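Amidase (Bacillus anthracis, PDB 5EWQ) probably hydrolyses carboxylic acid amides to the free acid and ammonia, as a member of the amidase family. Local coordinates at residues G246-T251 with N278-Y283. Residues are numbered along the deposited sequence; the frame is centred on the assembly and turned at random.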
loop_
_atom_site.group_PDB
_atom_site.type_symbol
_atom_site.label_atom_id
_atom_site.label_comp_id
_atom_site.label_asym_id
_atom_site.label_seq_id
_atom_site.Cartn_x
_atom_site.Cartn_y
_atom_site.Cartn_z
ATOM N N GLY A 246 0.442 7.911 13.700
ATOM C CA GLY A 246 -0.586 8.454 14.568
ATOM C C GLY A 246 -1.750 9.000 13.766
ATOM O O GLY A 246 -2.830 9.247 14.303
ATOM N N ARG A 247 -1.526 9.183 12.469
ATOM C CA ARG A 247 -2.545 9.724 11.577
ATOM C C ARG A 247 -3.627 8.690 11.280
ATOM O O ARG A 247 -4.816 9.007 11.262
ATOM C CB ARG A 247 -1.906 10.201 10.272
ATOM C CG ARG A 247 -2.649 11.332 9.579
ATOM C CD ARG A 247 -2.396 12.659 10.277
ATOM N NE ARG A 247 -2.843 13.795 9.475
ATOM C CZ ARG A 247 -2.614 15.066 9.788
ATOM N NH1 ARG A 247 -1.941 15.369 10.889
ATOM N NH2 ARG A 247 -3.057 16.036 8.998
ATOM N N VAL A 248 -3.202 7.450 11.050
ATOM C CA VAL A 248 -4.117 6.372 10.690
ATOM C C VAL A 248 -4.079 5.241 11.715
ATOM O O VAL A 248 -3.006 4.792 12.117
ATOM C CB VAL A 248 -3.782 5.807 9.293
ATOM C CG1 VAL A 248 -4.700 4.647 8.946
ATOM C CG2 VAL A 248 -3.886 6.903 8.243
ATOM N N SER A 249 -5.257 4.787 12.136
ATOM C CA SER A 249 -5.363 3.709 13.114
ATOM C C SER A 249 -4.924 2.368 12.531
ATOM O O SER A 249 -5.167 2.079 11.359
ATOM C CB SER A 249 -6.797 3.603 13.636
ATOM O OG SER A 249 -6.935 2.508 14.524
ATOM N N ARG A 250 -4.278 1.552 13.361
ATOM C CA ARG A 250 -3.808 0.236 12.938
ATOM C C ARG A 250 -4.721 -0.872 13.455
ATOM O O ARG A 250 -4.460 -2.055 13.236
ATOM C CB ARG A 250 -2.374 -0.011 13.418
ATOM C CG ARG A 250 -1.303 0.806 12.704
ATOM C CD ARG A 250 -1.128 2.183 13.326
ATOM N NE ARG A 250 -0.958 2.112 14.775
ATOM C CZ ARG A 250 0.192 1.836 15.382
ATOM N NH1 ARG A 250 1.283 1.597 14.667
ATOM N NH2 ARG A 250 0.249 1.793 16.707
ATOM N N THR A 251 -5.788 -0.481 14.144
ATOM C CA THR A 251 -6.726 -1.439 14.720
ATOM C C THR A 251 -7.428 -2.259 13.641
ATOM O O THR A 251 -8.026 -1.705 12.718
ATOM C CB THR A 251 -7.787 -0.736 15.585
ATOM O OG1 THR A 251 -7.141 -0.020 16.646
ATOM C CG2 THR A 251 -8.751 -1.750 16.179
ATOM N N ASN A 278 -8.727 10.490 2.964
ATOM C CA ASN A 278 -9.691 11.255 3.748
ATOM C C ASN A 278 -10.474 10.390 4.733
ATOM O O ASN A 278 -10.818 10.842 5.824
ATOM C CB ASN A 278 -10.667 11.987 2.825
ATOM C CG ASN A 278 -10.024 13.153 2.101
ATOM O OD1 ASN A 278 -9.087 13.772 2.607
ATOM N ND2 ASN A 278 -10.527 13.462 0.913
ATOM N N ALA A 279 -10.752 9.149 4.345
ATOM C CA ALA A 279 -11.577 8.265 5.161
ATOM C C ALA A 279 -10.749 7.356 6.062
ATOM O O ALA A 279 -11.274 6.763 7.003
ATOM C CB ALA A 279 -12.486 7.428 4.275
HETATM N N MSE A 280 -9.458 7.239 5.771
HETATM C CA MSE A 280 -8.584 6.381 6.563
HETATM C C MSE A 280 -8.187 7.051 7.873
HETATM O O MSE A 280 -8.123 6.402 8.918
HETATM C CB MSE A 280 -7.330 6.009 5.775
HETATM C CG MSE A 280 -7.597 5.324 4.446
HETATM SE SE MSE A 280 -5.939 4.639 3.687
HETATM C CE MSE A 280 -4.696 5.657 4.791
ATOM N N ILE A 281 -7.921 8.352 7.811
ATOM C CA ILE A 281 -7.514 9.108 8.989
ATOM C C ILE A 281 -8.648 9.216 10.001
ATOM O O ILE A 281 -9.811 8.983 9.673
ATOM C CB ILE A 281 -7.043 10.525 8.618
ATOM C CG1 ILE A 281 -8.194 11.326 8.003
ATOM C CG2 ILE A 281 -5.863 10.459 7.667
ATOM C CD1 ILE A 281 -7.818 12.741 7.617
ATOM N N GLY A 282 -8.300 9.574 11.232
ATOM C CA GLY A 282 -9.285 9.722 12.287
ATOM C C GLY A 282 -8.721 9.386 13.652
ATOM O O GLY A 282 -7.521 9.150 13.799
ATOM N N TYR A 283 -9.591 9.366 14.655
ATOM C CA TYR A 283 -9.178 9.060 16.017
ATOM C C TYR A 283 -9.608 7.652 16.414
ATOM O O TYR A 283 -10.651 7.165 15.978
ATOM C CB TYR A 283 -9.755 10.086 16.996
ATOM C CG TYR A 283 -9.386 9.832 18.440
ATOM C CD1 TYR A 283 -8.143 10.207 18.935
ATOM C CD2 TYR A 283 -10.282 9.225 19.310
ATOM C CE1 TYR A 283 -7.801 9.978 20.255
ATOM C CE2 TYR A 283 -9.949 8.993 20.632
ATOM C CZ TYR A 283 -8.708 9.372 21.099
ATOM O OH TYR A 283 -8.371 9.143 22.414
#
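Val248 and Ile281 are the nearest CA pair between residues 246-251 and 278-283, their CA atoms 4.7 Å apart. CG2 of Val248, beside its backbone N, serves both apolar partners: it meets CE of selenomethionine Met280 at 3.8 Å and, more loosely, CG2 of Ile281 at 4.1 Å. Chi1 of 178° sets Val248 CG1 anti to the backbone N, where it lies 3.8 Å from the carbonyl O of Met280. The Val248 and Ile281 side chains cross at about a right angle, whereas Arg247 and Ile281 run side by side in the same direction, with Arg247 CG 3.8 Å from Ile281 CG2. Ile281 CA offers a C-H...O contact to Arg247 O at 3.5 Å, with 139° at the hydrogen; Gly282 N also lies 3.5 Å from Arg247 O, and no conventional hydrogen bond joins the segments. Further out, Phe277 touches both Arg247 and Val248, Ile151 packs on Val248, and the Arg247 guanidinium reaches Tyr301 OH through NH2. Ser249 OG accepts from Thr251 N at 3.2 Å and 164°, an ST turn, and is also hydrogen-bonded to Asp284 just past the second segment. Here the loop between strands 239-242 and 263-267 packs against Met280-Gly282, where helix 270-280 leads into the following turn; Val248 touches Ala263 and Met280 touches Pro265, so both elements pack against strand 263-267 of the mixed sheet of the amidase fold.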